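Oligogalacturonate lyase (Yersinia enterocolitica subsp. enterocolitica, PDB 3PE7) cleaves oligogalacturonates, probably breakdown products of pectin, by beta-elimination in the cytoplasm, and binds manganese on a seven-bladed beta-propeller. Local coordinates at residues H242-D248 with S286-Y292; L296-D300 with P354-F358; N318-L322 with R334-D339; D362-F367 with Y378-L382. All blocks are in the same frame, centred on the assembly; numbering follows the deposited sequence.

Contact 1. Residues H242-D248 with S286-Y292. With MN (manganese (II) ion), chain B.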
loop_
_atom_site.group_PDB
_atom_site.type_symbol
_atom_site.label_atom_id
_atom_site.label_comp_id
_atom_site.label_asym_id
_atom_site.label_seq_id
_atom_site.Cartn_x
_atom_site.Cartn_y
_atom_site.Cartn_z
ATOM N N HIS A 242 -8.782 -1.464 -6.653
ATOM C CA HIS A 242 -7.674 -0.514 -6.494
ATOM C C HIS A 242 -8.072 0.754 -5.757
ATOM O O HIS A 242 -7.463 1.810 -5.965
ATOM C CB HIS A 242 -7.058 -0.149 -7.856
ATOM C CG HIS A 242 -6.516 -1.328 -8.609
ATOM N ND1 HIS A 242 -5.912 -1.208 -9.843
ATOM C CD2 HIS A 242 -6.473 -2.646 -8.293
ATOM C CE1 HIS A 242 -5.560 -2.407 -10.274
ATOM N NE2 HIS A 242 -5.878 -3.296 -9.346
ATOM N N GLU A 243 -9.080 0.647 -4.891
ATOM C CA GLU A 243 -9.572 1.840 -4.190
ATOM C C GLU A 243 -8.522 2.390 -3.221
ATOM O O GLU A 243 -7.763 1.644 -2.589
ATOM C CB GLU A 243 -10.924 1.590 -3.482
ATOM C CG GLU A 243 -10.847 0.781 -2.170
ATOM C CD GLU A 243 -10.708 -0.720 -2.392
ATOM O OE1 GLU A 243 -10.854 -1.188 -3.557
ATOM O OE2 GLU A 243 -10.444 -1.439 -1.389
ATOM N N PHE A 244 -8.456 3.715 -3.150
ATOM C CA PHE A 244 -7.592 4.391 -2.191
ATOM C C PHE A 244 -8.142 5.790 -1.918
ATOM O O PHE A 244 -8.890 6.341 -2.736
ATOM C CB PHE A 244 -6.122 4.464 -2.652
ATOM C CG PHE A 244 -5.883 5.350 -3.846
ATOM C CD1 PHE A 244 -5.376 6.651 -3.681
ATOM C CD2 PHE A 244 -6.154 4.898 -5.135
ATOM C CE1 PHE A 244 -5.142 7.476 -4.797
ATOM C CE2 PHE A 244 -5.914 5.694 -6.249
ATOM C CZ PHE A 244 -5.403 6.994 -6.082
ATOM N N TRP A 245 -7.801 6.336 -0.754
ATOM C CA TRP A 245 -8.081 7.734 -0.447
ATOM C C TRP A 245 -7.030 8.633 -1.089
ATOM O O TRP A 245 -5.828 8.407 -0.919
ATOM C CB TRP A 245 -8.035 7.991 1.070
ATOM C CG TRP A 245 -9.225 7.449 1.854
ATOM C CD1 TRP A 245 -9.198 6.440 2.800
ATOM C CD2 TRP A 245 -10.581 7.875 1.759
ATOM N NE1 TRP A 245 -10.468 6.236 3.306
ATOM C CE2 TRP A 245 -11.336 7.088 2.669
ATOM C CE3 TRP A 245 -11.238 8.854 0.998
ATOM C CZ2 TRP A 245 -12.712 7.265 2.849
ATOM C CZ3 TRP A 245 -12.618 9.031 1.172
ATOM C CH2 TRP A 245 -13.340 8.224 2.083
ATOM N N VAL A 246 -7.472 9.675 -1.794
ATOM C CA VAL A 246 -6.534 10.781 -2.081
ATOM C C VAL A 246 -6.001 11.231 -0.715
ATOM O O VAL A 246 -6.774 11.337 0.236
ATOM C CB VAL A 246 -7.224 11.956 -2.807
ATOM C CG1 VAL A 246 -6.192 13.017 -3.243
ATOM C CG2 VAL A 246 -7.979 11.453 -4.033
ATOM N N PRO A 247 -4.680 11.460 -0.597
ATOM C CA PRO A 247 -4.100 11.726 0.743
ATOM C C PRO A 247 -4.636 12.954 1.448
ATOM O O PRO A 247 -4.570 13.001 2.672
ATOM C CB PRO A 247 -2.598 11.855 0.471
ATOM C CG PRO A 247 -2.366 10.978 -0.751
ATOM C CD PRO A 247 -3.647 11.145 -1.598
ATOM N N ASP A 248 -5.179 13.907 0.702
ATOM C CA ASP A 248 -5.844 15.062 1.344
ATOM C C ASP A 248 -7.262 14.745 1.835
ATOM O O ASP A 248 -7.889 15.588 2.474
ATOM C CB ASP A 248 -5.812 16.311 0.446
ATOM C CG ASP A 248 -6.690 16.188 -0.807
ATOM O OD1 ASP A 248 -7.375 15.157 -1.025
ATOM O OD2 ASP A 248 -6.694 17.176 -1.581
ATOM N N SER A 286 -1.651 -2.617 -12.173
ATOM C CA SER A 286 -1.877 -3.514 -11.042
ATOM C C SER A 286 -2.213 -2.766 -9.762
ATOM O O SER A 286 -2.747 -3.348 -8.839
ATOM C CB SER A 286 -0.652 -4.411 -10.846
ATOM O OG SER A 286 -0.600 -5.374 -11.907
ATOM N N HIS A 287 -1.864 -1.484 -9.736
ATOM C CA HIS A 287 -2.085 -0.598 -8.589
ATOM C C HIS A 287 -2.298 0.819 -9.111
ATOM O O HIS A 287 -2.004 1.117 -10.279
ATOM C CB HIS A 287 -0.882 -0.622 -7.648
ATOM C CG HIS A 287 -0.457 -2.000 -7.264
ATOM N ND1 HIS A 287 0.481 -2.715 -7.983
ATOM C CD2 HIS A 287 -0.867 -2.809 -6.262
ATOM C CE1 HIS A 287 0.640 -3.903 -7.422
ATOM N NE2 HIS A 287 -0.163 -3.983 -6.376
ATOM N N LEU A 288 -2.859 1.667 -8.249
ATOM C CA LEU A 288 -2.999 3.090 -8.546
ATOM C C LEU A 288 -2.740 3.904 -7.280
ATOM O O LEU A 288 -3.140 3.507 -6.171
ATOM C CB LEU A 288 -4.405 3.373 -9.090
ATOM C CG LEU A 288 -4.682 4.754 -9.696
ATOM C CD1 LEU A 288 -3.751 5.050 -10.901
ATOM C CD2 LEU A 288 -6.147 4.831 -10.112
ATOM N N MET A 289 -2.060 5.032 -7.438
ATOM C CA MET A 289 -1.785 5.917 -6.309
ATOM C C MET A 289 -1.712 7.361 -6.799
ATOM O O MET A 289 -1.430 7.608 -7.977
ATOM C CB MET A 289 -0.462 5.495 -5.633
ATOM C CG MET A 289 -0.125 6.206 -4.325
ATOM S SD MET A 289 -1.534 6.386 -3.204
ATOM C CE MET A 289 -0.783 7.395 -1.923
ATOM N N SER A 290 -1.989 8.303 -5.898
ATOM C CA SER A 290 -1.894 9.727 -6.254
ATOM C C SER A 290 -0.882 10.497 -5.401
ATOM O O SER A 290 -0.379 9.985 -4.398
ATOM C CB SER A 290 -3.276 10.389 -6.139
ATOM O OG SER A 290 -3.620 10.629 -4.780
ATOM N N ASN A 291 -0.590 11.729 -5.822
ATOM C CA ASN A 291 0.103 12.695 -4.982
ATOM C C ASN A 291 -0.909 13.288 -3.989
ATOM O O ASN A 291 -2.054 12.843 -3.929
ATOM C CB ASN A 291 0.779 13.778 -5.829
ATOM C CG ASN A 291 -0.209 14.674 -6.568
ATOM O OD1 ASN A 291 -1.392 14.389 -6.663
ATOM N ND2 ASN A 291 0.311 15.790 -7.117
ATOM N N TYR A 292 -0.487 14.280 -3.215
ATOM C CA TYR A 292 -1.296 14.708 -2.059
ATOM C C TYR A 292 -2.704 15.189 -2.403
ATOM O O TYR A 292 -3.667 14.834 -1.712
ATOM C CB TYR A 292 -0.526 15.763 -1.267
ATOM C CG TYR A 292 -1.148 16.143 0.059
ATOM C CD1 TYR A 292 -1.051 15.309 1.157
ATOM C CD2 TYR A 292 -1.832 17.347 0.206
ATOM C CE1 TYR A 292 -1.605 15.680 2.398
ATOM C CE2 TYR A 292 -2.400 17.719 1.435
ATOM C CZ TYR A 292 -2.285 16.876 2.509
ATOM O OH TYR A 292 -2.828 17.249 3.716
HETATM MN MN MN B . 0.416 -5.277 -4.776
HETATM O O HOH W 1 -4.828 1.370 -5.666
HETATM O O HOH W 2 -4.735 0.471 -11.529
#
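Phe244 reaches across to strand 287-290, which meets one face and the edge of its ring in the buried, closely packed part of the contact. The ring lies over the backbone of Met289, whose CA stands over the face, 4.1 Å from the ring centroid, a CH-pi contact. Met289 SD comes obliquely to the same ring, 3.9 Å from Phe244 CD1, as a Met-aromatic contact, while Leu288 CD2 and Ser290 OG reach the ring edge in its plane. The torsion that sets CG between the backbone N and the carbonyl carbon (chi1 68°) turns the phenyl group toward strand 287-290. The strands stand well apart: the axes of 242-245 and 287-290 approach to 6.9 Å and run 17° from parallel, too distant for sheet pairing. These are the first strands of two successive blades of the seven-bladed propeller, so the packing joins blade to blade. The His242 end, by contrast, is looser and bridged by water. One molecule donates to both His242 O and Leu288 O, and a second lies 2.7 Å from His242 ND1 in the plane of the imidazole and donates weakly to His287 O. His287 NE2 binds the manganese ion at 2.1 Å. At the other end, partly open to solvent, Asp248 CB sits over the Tyr292 ring, 4.2 Å from its centroid, and Asp248 N makes a weak bond of 3.0 Å to Tyr292 O, bent to 128° at the hydrogen.

Contact 2. Residues L296-D300 with P354-F358. With MN (manganese (II) ion), chain B.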
loop_
_atom_site.group_PDB
_atom_site.type_symbol
_atom_site.label_atom_id
_atom_site.label_comp_id
_atom_site.label_asym_id
_atom_site.label_seq_id
_atom_site.Cartn_x
_atom_site.Cartn_y
_atom_site.Cartn_z
ATOM N N LEU A 296 -1.923 14.451 -9.636
ATOM C CA LEU A 296 -1.131 13.463 -10.382
ATOM C C LEU A 296 -1.429 12.072 -9.859
ATOM O O LEU A 296 -1.628 11.896 -8.660
ATOM C CB LEU A 296 0.372 13.722 -10.219
ATOM C CG LEU A 296 0.971 15.027 -10.760
ATOM C CD1 LEU A 296 2.417 15.141 -10.299
ATOM C CD2 LEU A 296 0.856 15.062 -12.282
ATOM N N MET A 297 -1.468 11.092 -10.761
ATOM C CA MET A 297 -1.587 9.695 -10.356
ATOM C C MET A 297 -0.536 8.853 -11.055
ATOM O O MET A 297 0.008 9.245 -12.084
ATOM C CB MET A 297 -2.993 9.147 -10.614
ATOM C CG MET A 297 -4.088 9.889 -9.827
ATOM S SD MET A 297 -5.696 9.073 -9.880
ATOM C CE MET A 297 -6.688 10.362 -9.124
ATOM N N VAL A 298 -0.234 7.710 -10.458
ATOM C CA VAL A 298 0.764 6.813 -11.024
ATOM C C VAL A 298 0.280 5.378 -10.953
ATOM O O VAL A 298 -0.340 4.967 -9.963
ATOM C CB VAL A 298 2.153 7.009 -10.324
ATOM C CG1 VAL A 298 2.103 6.639 -8.826
ATOM C CG2 VAL A 298 3.244 6.193 -11.045
ATOM N N GLY A 299 0.558 4.608 -12.012
ATOM C CA GLY A 299 0.167 3.195 -12.033
ATOM C C GLY A 299 1.239 2.330 -12.684
ATOM O O GLY A 299 2.035 2.810 -13.478
ATOM N N ASP A 300 1.243 1.054 -12.323
ATOM C CA ASP A 300 2.246 0.109 -12.835
ATOM C C ASP A 300 1.636 -0.837 -13.841
ATOM O O ASP A 300 0.753 -1.629 -13.502
ATOM C CB ASP A 300 2.975 -0.647 -11.695
ATOM C CG ASP A 300 2.045 -1.159 -10.570
ATOM O OD1 ASP A 300 2.575 -1.879 -9.690
ATOM O OD2 ASP A 300 0.844 -0.828 -10.512
ATOM N N PRO A 354 5.602 -3.401 -8.198
ATOM C CA PRO A 354 6.270 -2.087 -8.189
ATOM C C PRO A 354 5.712 -1.128 -7.134
ATOM O O PRO A 354 6.487 -0.413 -6.494
ATOM C CB PRO A 354 6.040 -1.559 -9.611
ATOM C CG PRO A 354 5.936 -2.853 -10.459
ATOM C CD PRO A 354 5.203 -3.821 -9.561
ATOM N N HIS A 355 4.389 -1.128 -6.941
ATOM C CA HIS A 355 3.743 -0.323 -5.888
ATOM C C HIS A 355 4.180 1.161 -5.936
ATOM O O HIS A 355 4.636 1.710 -4.919
ATOM C CB HIS A 355 4.038 -0.938 -4.491
ATOM C CG HIS A 355 3.255 -2.185 -4.209
ATOM N ND1 HIS A 355 3.627 -3.095 -3.246
ATOM C CD2 HIS A 355 2.119 -2.673 -4.762
ATOM C CE1 HIS A 355 2.757 -4.089 -3.209
ATOM N NE2 HIS A 355 1.831 -3.859 -4.121
ATOM N N PRO A 356 4.016 1.806 -7.105
ATOM C CA PRO A 356 4.589 3.152 -7.217
ATOM C C PRO A 356 3.869 4.195 -6.350
ATOM O O PRO A 356 2.657 4.092 -6.118
ATOM C CB PRO A 356 4.389 3.497 -8.699
ATOM C CG PRO A 356 3.199 2.687 -9.123
ATOM C CD PRO A 356 3.362 1.375 -8.363
ATOM N N SER A 357 4.643 5.163 -5.858
ATOM C CA SER A 357 4.100 6.364 -5.217
ATOM C C SER A 357 5.033 7.537 -5.540
ATOM O O SER A 357 6.122 7.328 -6.080
ATOM C CB SER A 357 3.927 6.186 -3.713
ATOM O OG SER A 357 5.193 6.143 -3.063
ATOM N N PHE A 358 4.609 8.764 -5.218
ATOM C CA PHE A 358 5.407 9.946 -5.473
ATOM C C PHE A 358 6.289 10.292 -4.277
ATOM O O PHE A 358 5.884 10.090 -3.134
ATOM C CB PHE A 358 4.492 11.142 -5.819
ATOM C CG PHE A 358 3.739 10.983 -7.114
ATOM C CD1 PHE A 358 2.454 10.457 -7.129
ATOM C CD2 PHE A 358 4.318 11.359 -8.327
ATOM C CE1 PHE A 358 1.716 10.319 -8.340
ATOM C CE2 PHE A 358 3.611 11.212 -9.539
ATOM C CZ PHE A 358 2.302 10.689 -9.542
HETATM MN MN MN B . 0.416 -5.277 -4.776
#
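Asp300 OD1 receives two N-H groups: His355 N gives it a weak bond of 3.4 Å, with 147° at the hydrogen, and ND1 of the metal ligand His287 also hydrogen-bonds to it. The contact joins two blades of the beta-propeller, strand 296-301 of one and the entry to strand 357-358 of the next, with the touching parts running 170° apart. Two prolines flank the carboxylate, Pro354 CD lying 3.3 Å from Asp300 OD1 and Pro356 CD 3.6 Å from Asp300 CG. With chi1 at 44°, Asp300 CG sits between its own backbone N and carbonyl carbon, a setting that directs the carboxylate toward residues 354-356. Asp300 is thus a second-shell residue: by holding His287 ND1 and, weakly, His355 N, its OD1 helps position two first-shell histidines. His355 NE2 binds manganese at 2.1 Å, alongside His287, Gln350 and His353. Away from the ion the contact is apolar. Val298 divides its methyls, CG2 going to Pro356 CB at 3.8 Å and CG1 to the Phe358 ring. The end of that ring reaches the strand backbone, with Met297 CA in the ring plane at its edge and Phe358 CZ 3.7 Å from Leu296 CB.

Contact 3. Residues N318-L322 with R334-D339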
loop_
_atom_site.group_PDB
_atom_site.type_symbol
_atom_site.label_atom_id
_atom_site.label_comp_id
_atom_site.label_asym_id
_atom_site.label_seq_id
_atom_site.Cartn_x
_atom_site.Cartn_y
_atom_site.Cartn_z
ATOM N N ASN A 318 3.599 -8.336 -20.110
ATOM C CA ASN A 318 2.725 -7.602 -21.052
ATOM C C ASN A 318 3.034 -6.102 -21.140
ATOM O O ASN A 318 3.163 -5.535 -22.244
ATOM C CB ASN A 318 1.240 -7.815 -20.712
ATOM C CG ASN A 318 0.294 -7.238 -21.775
ATOM O OD1 ASN A 318 -0.779 -6.714 -21.446
ATOM N ND2 ASN A 318 0.675 -7.355 -23.047
ATOM N N ASP A 319 3.117 -5.462 -19.978
ATOM C CA ASP A 319 3.293 -4.023 -19.933
ATOM C C ASP A 319 4.316 -3.683 -18.859
ATOM O O ASP A 319 3.978 -3.679 -17.679
ATOM C CB ASP A 319 1.955 -3.331 -19.627
ATOM C CG ASP A 319 2.010 -1.821 -19.857
ATOM O OD1 ASP A 319 0.947 -1.193 -20.039
ATOM O OD2 ASP A 319 3.110 -1.254 -19.896
ATOM N N PRO A 320 5.572 -3.390 -19.261
ATOM C CA PRO A 320 6.652 -3.148 -18.301
ATOM C C PRO A 320 6.716 -1.674 -17.798
ATOM O O PRO A 320 7.652 -1.302 -17.066
ATOM C CB PRO A 320 7.909 -3.473 -19.128
ATOM C CG PRO A 320 7.550 -2.996 -20.513
ATOM C CD PRO A 320 6.058 -3.373 -20.661
ATOM N N PHE A 321 5.761 -0.853 -18.230
ATOM C CA PHE A 321 5.860 0.591 -18.022
ATOM C C PHE A 321 5.165 1.111 -16.775
ATOM O O PHE A 321 4.186 0.518 -16.303
ATOM C CB PHE A 321 5.331 1.349 -19.251
ATOM C CG PHE A 321 6.154 1.112 -20.476
ATOM C CD1 PHE A 321 5.710 0.235 -21.458
ATOM C CD2 PHE A 321 7.401 1.737 -20.626
ATOM C CE1 PHE A 321 6.490 -0.019 -22.608
ATOM C CE2 PHE A 321 8.199 1.482 -21.769
ATOM C CZ PHE A 321 7.729 0.609 -22.760
ATOM N N LEU A 322 5.711 2.213 -16.262
ATOM C CA LEU A 322 5.054 3.055 -15.258
ATOM C C LEU A 322 4.415 4.243 -15.965
ATOM O O LEU A 322 5.063 4.889 -16.799
ATOM C CB LEU A 322 6.067 3.546 -14.219
ATOM C CG LEU A 322 6.648 2.421 -13.346
ATOM C CD1 LEU A 322 8.048 2.746 -12.866
ATOM C CD2 LEU A 322 5.746 2.081 -12.154
ATOM N N ARG A 334 4.038 7.930 -20.307
ATOM C CA ARG A 334 4.805 6.721 -20.089
ATOM C C ARG A 334 6.187 7.178 -19.614
ATOM O O ARG A 334 7.012 7.620 -20.416
ATOM C CB ARG A 334 4.861 5.927 -21.390
ATOM C CG ARG A 334 5.434 4.558 -21.261
ATOM C CD ARG A 334 5.116 3.755 -22.506
ATOM N NE ARG A 334 6.016 4.075 -23.606
ATOM C CZ ARG A 334 5.980 3.465 -24.795
ATOM N NH1 ARG A 334 5.084 2.502 -25.041
ATOM N NH2 ARG A 334 6.846 3.814 -25.743
ATOM N N VAL A 335 6.437 7.103 -18.307
ATOM C CA VAL A 335 7.573 7.826 -17.743
ATOM C C VAL A 335 8.864 7.010 -17.632
ATOM O O VAL A 335 9.975 7.545 -17.763
ATOM C CB VAL A 335 7.203 8.523 -16.404
ATOM C CG1 VAL A 335 6.108 9.577 -16.645
ATOM C CG2 VAL A 335 6.749 7.528 -15.370
ATOM N N ALA A 336 8.705 5.712 -17.409
ATOM C CA ALA A 336 9.848 4.805 -17.262
ATOM C C ALA A 336 9.357 3.370 -17.241
ATOM O O ALA A 336 8.163 3.118 -17.154
ATOM C CB ALA A 336 10.620 5.114 -15.993
ATOM N N ARG A 337 10.296 2.439 -17.340
ATOM C CA ARG A 337 9.995 1.022 -17.233
ATOM C C ARG A 337 10.163 0.592 -15.788
ATOM O O ARG A 337 11.155 0.939 -15.144
ATOM C CB ARG A 337 10.982 0.216 -18.087
ATOM C CG ARG A 337 11.020 0.623 -19.573
ATOM C CD ARG A 337 12.185 -0.095 -20.305
ATOM N NE ARG A 337 11.928 -1.537 -20.420
ATOM C CZ ARG A 337 11.241 -2.110 -21.401
ATOM N NH1 ARG A 337 10.768 -1.379 -22.418
ATOM N NH2 ARG A 337 11.032 -3.413 -21.376
ATOM N N HIS A 338 9.207 -0.176 -15.269
ATOM C CA HIS A 338 9.486 -0.917 -14.032
ATOM C C HIS A 338 10.205 -2.248 -14.331
ATOM O O HIS A 338 11.097 -2.668 -13.568
ATOM C CB HIS A 338 8.215 -1.101 -13.168
ATOM C CG HIS A 338 7.163 -1.978 -13.779
ATOM N ND1 HIS A 338 5.936 -1.504 -14.185
ATOM C CD2 HIS A 338 7.142 -3.312 -14.003
ATOM C CE1 HIS A 338 5.218 -2.502 -14.676
ATOM N NE2 HIS A 338 5.931 -3.614 -14.570
ATOM N N ASP A 339 9.839 -2.899 -15.440
ATOM C CA ASP A 339 10.464 -4.185 -15.844
ATOM C C ASP A 339 10.429 -5.292 -14.779
ATOM O O ASP A 339 11.296 -6.182 -14.770
ATOM C CB ASP A 339 11.922 -3.973 -16.304
ATOM C CG ASP A 339 12.044 -3.643 -17.774
ATOM O OD1 ASP A 339 11.259 -4.191 -18.591
ATOM O OD2 ASP A 339 12.946 -2.845 -18.109
HETATM O O HOH W 3 4.722 -6.180 -16.542
#
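Pro320 O takes two backbone N-H groups from the chain just beyond strand 331-337. Together with strand 321-326 that strand forms the antiparallel hairpin at the outer side of one propeller blade. His338 N reaches Pro320 O at 2.6 Å, almost in line with the C=O bond, and Asp339 N reaches it at 3.2 Å on a lone pair in the carbonyl plane. Within the hairpin Leu322 pairs with Ala336 as a hydrogen-bonded pair, where Leu322 N donates to Ala336 O at 2.8 Å with 174° at the hydrogen. Phe321 and Arg337 form the non-hydrogen-bonded pair beside it. Before the strand, Asp319 OD2 accepts from Phe321 N in an Asx turn.

The Arg334 guanidinium lies flat on Phe321, planes 15° apart and centres 4.2 Å apart, a cation-pi stack; Arg334 CD presses over the centre of the same face. Bending at chi3 (80°) folds the arginine back along the ring. Pro320 CG covers the opposite face toward the rim. On the other side of the sheet Leu322 CG meets the edge of the His338 ring, 3.9 Å from His338 CB, while Pro320 O sits over the centre of one His338 ring face.

Charge pairing stays within 334-339: Arg337 grips Asp339 side-on, its NE 2.8 Å from OD2 and its NH2 bonded to OD1.

Contact 4. Residues D362-F367 with Y378-L382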
loop_
_atom_site.group_PDB
_atom_site.type_symbol
_atom_site.label_atom_id
_atom_site.label_comp_id
_atom_site.label_asym_id
_atom_site.label_seq_id
_atom_site.Cartn_x
_atom_site.Cartn_y
_atom_site.Cartn_z
ATOM N N ASP A 362 7.038 15.479 -5.439
ATOM C CA ASP A 362 6.337 15.117 -6.678
ATOM C C ASP A 362 7.246 15.070 -7.915
ATOM O O ASP A 362 6.748 15.068 -9.043
ATOM C CB ASP A 362 5.122 16.032 -6.937
ATOM C CG ASP A 362 3.947 15.694 -6.040
ATOM O OD1 ASP A 362 2.962 16.459 -6.040
ATOM O OD2 ASP A 362 4.019 14.649 -5.349
ATOM N N LYS A 363 8.562 14.988 -7.706
ATOM C CA LYS A 363 9.495 15.008 -8.835
ATOM C C LYS A 363 9.913 13.619 -9.287
ATOM O O LYS A 363 10.431 13.445 -10.405
ATOM C CB LYS A 363 10.746 15.820 -8.485
ATOM C CG LYS A 363 10.462 17.282 -8.081
ATOM C CD LYS A 363 10.378 18.216 -9.258
ATOM C CE LYS A 363 10.004 19.666 -8.825
ATOM N NZ LYS A 363 10.822 20.070 -7.668
ATOM N N GLN A 364 9.690 12.632 -8.423
ATOM C CA GLN A 364 10.143 11.270 -8.685
ATOM C C GLN A 364 9.087 10.257 -8.288
ATOM O O GLN A 364 8.214 10.549 -7.489
ATOM C CB GLN A 364 11.405 10.969 -7.897
ATOM C CG GLN A 364 12.602 11.775 -8.316
ATOM C CD GLN A 364 13.711 11.614 -7.337
ATOM O OE1 GLN A 364 13.584 11.993 -6.167
ATOM N NE2 GLN A 364 14.804 11.027 -7.784
ATOM N N ILE A 365 9.182 9.062 -8.847
ATOM C CA ILE A 365 8.389 7.959 -8.332
ATOM C C ILE A 365 9.280 6.857 -7.751
ATOM O O ILE A 365 10.362 6.549 -8.291
ATOM C CB ILE A 365 7.401 7.404 -9.390
ATOM C CG1 ILE A 365 8.104 7.131 -10.713
ATOM C CG2 ILE A 365 6.205 8.400 -9.603
ATOM C CD1 ILE A 365 7.233 6.340 -11.704
ATOM N N LEU A 366 8.825 6.278 -6.646
ATOM C CA LEU A 366 9.534 5.178 -5.968
ATOM C C LEU A 366 8.837 3.873 -6.281
ATOM O O LEU A 366 7.609 3.782 -6.172
ATOM C CB LEU A 366 9.531 5.388 -4.448
ATOM C CG LEU A 366 10.123 4.231 -3.610
ATOM C CD1 LEU A 366 11.633 4.206 -3.738
ATOM C CD2 LEU A 366 9.700 4.332 -2.115
ATOM N N PHE A 367 9.608 2.854 -6.641
ATOM C CA PHE A 367 9.009 1.544 -6.939
ATOM C C PHE A 367 9.993 0.415 -6.698
ATOM O O PHE A 367 11.205 0.644 -6.653
ATOM C CB PHE A 367 8.471 1.496 -8.388
ATOM C CG PHE A 367 9.525 1.663 -9.448
ATOM C CD1 PHE A 367 10.035 0.542 -10.099
ATOM C CD2 PHE A 367 9.997 2.934 -9.817
ATOM C CE1 PHE A 367 11.008 0.681 -11.104
ATOM C CE2 PHE A 367 10.975 3.079 -10.822
ATOM C CZ PHE A 367 11.471 1.953 -11.465
ATOM N N TYR A 378 13.961 1.613 -6.627
ATOM C CA TYR A 378 14.305 2.551 -7.707
ATOM C C TYR A 378 13.542 3.850 -7.554
ATOM O O TYR A 378 12.381 3.861 -7.116
ATOM C CB TYR A 378 13.932 1.969 -9.081
ATOM C CG TYR A 378 14.630 0.682 -9.381
ATOM C CD1 TYR A 378 14.157 -0.527 -8.846
ATOM C CD2 TYR A 378 15.789 0.662 -10.163
ATOM C CE1 TYR A 378 14.819 -1.733 -9.091
ATOM C CE2 TYR A 378 16.467 -0.544 -10.414
ATOM C CZ TYR A 378 15.951 -1.731 -9.870
ATOM O OH TYR A 378 16.593 -2.909 -10.107
ATOM N N LEU A 379 14.203 4.940 -7.930
ATOM C CA LEU A 379 13.573 6.253 -8.081
ATOM C C LEU A 379 13.682 6.695 -9.543
ATOM O O LEU A 379 14.789 6.846 -10.067
ATOM C CB LEU A 379 14.242 7.287 -7.161
ATOM C CG LEU A 379 13.940 7.185 -5.663
ATOM C CD1 LEU A 379 14.909 8.042 -4.839
ATOM C CD2 LEU A 379 12.466 7.593 -5.411
ATOM N N ALA A 380 12.530 6.909 -10.180
ATOM C CA ALA A 380 12.502 7.450 -11.557
ATOM C C ALA A 380 12.121 8.928 -11.546
ATOM O O ALA A 380 11.148 9.310 -10.906
ATOM C CB ALA A 380 11.535 6.645 -12.417
ATOM N N THR A 381 12.891 9.755 -12.264
ATOM C CA THR A 381 12.642 11.198 -12.334
ATOM C C THR A 381 11.607 11.499 -13.379
ATOM O O THR A 381 11.720 11.058 -14.525
ATOM C CB THR A 381 13.957 11.973 -12.629
ATOM O OG1 THR A 381 14.877 11.710 -11.573
ATOM C CG2 THR A 381 13.690 13.499 -12.665
ATOM N N LEU A 382 10.557 12.215 -12.981
ATOM C CA LEU A 382 9.503 12.533 -13.927
ATOM C C LEU A 382 10.024 13.532 -14.972
ATOM O O LEU A 382 10.679 14.514 -14.613
ATOM C CB LEU A 382 8.277 13.105 -13.212
ATOM C CG LEU A 382 7.547 12.234 -12.165
ATOM C CD1 LEU A 382 6.236 12.916 -11.817
ATOM C CD2 LEU A 382 7.298 10.806 -12.629
HETATM O O HOH W 4 10.759 15.669 -12.070
HETATM O O HOH W 5 15.588 9.445 -10.233
#
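Strands 364-369 and 376-381 form the antiparallel hairpin in the blade that closes the propeller ring, since its sheet also takes in strands 12-15 and 22-25 from the start of the chain. The axes of the two strands run 156° apart and approach to 4.5 Å. Ile365 and Ala380 exchange bonds in both directions, Ile365 N to Ala380 O and Ala380 N to Ile365 O, each 2.9 Å. Phe367 and Tyr378 repeat that pattern, and Leu382 N to Lys363 O extends it past the strand end.

Phe367, Ile365, Tyr378 and Ala380 share one face of the sheet. Tyr378 CB lies over the face of the Phe367 ring at 3.7 Å from its centroid, whereas Ala380 CB meets that ring at its edge. With chi1 at 63°, Phe367 swings its ring across the strand pair to take up this position. The two aromatic planes are 17° apart yet slid so far that the rings barely overlap, so the tyrosine contributes its methylene more than its ring. On the opposite face Leu366 CB packs against Leu379 CD2 at 3.8 Å. There a water accepts from Gln364 NE2 at 3.0 Å, donates to Leu379 O at 2.7 Å and also bonds to Thr381 OG1. Five backbone bonds thus fix the register, while the Phe367 face is apolar and the Gln364-Thr381 side is partly hydrated.

Along the chain, contact 1 closes before contact 2 opens, contact 3 falls between the two segments of contact 2, and contact 4 comes last. Contacts 1, 2 and 3 share the sheet of strands 287-290, 296-301, 321-326 and 331-337; contacts 2 and 4 share the closing sheet. The centres of contacts 1 and 2 lie about 8 Å apart. Contacts 2 and 4 have centres about 9 Å apart, and contacts 1 and 3 about 19 Å. Contact 2 touches each of the others: Met289 O bonds to Val298 N, Leu322 packs on Pro356, and Ser357 O bonds to Leu366 N. Contacts 1 and 2 bring ligands from successive blades to one manganese ion, with contacts 3 and 4 packed farther out.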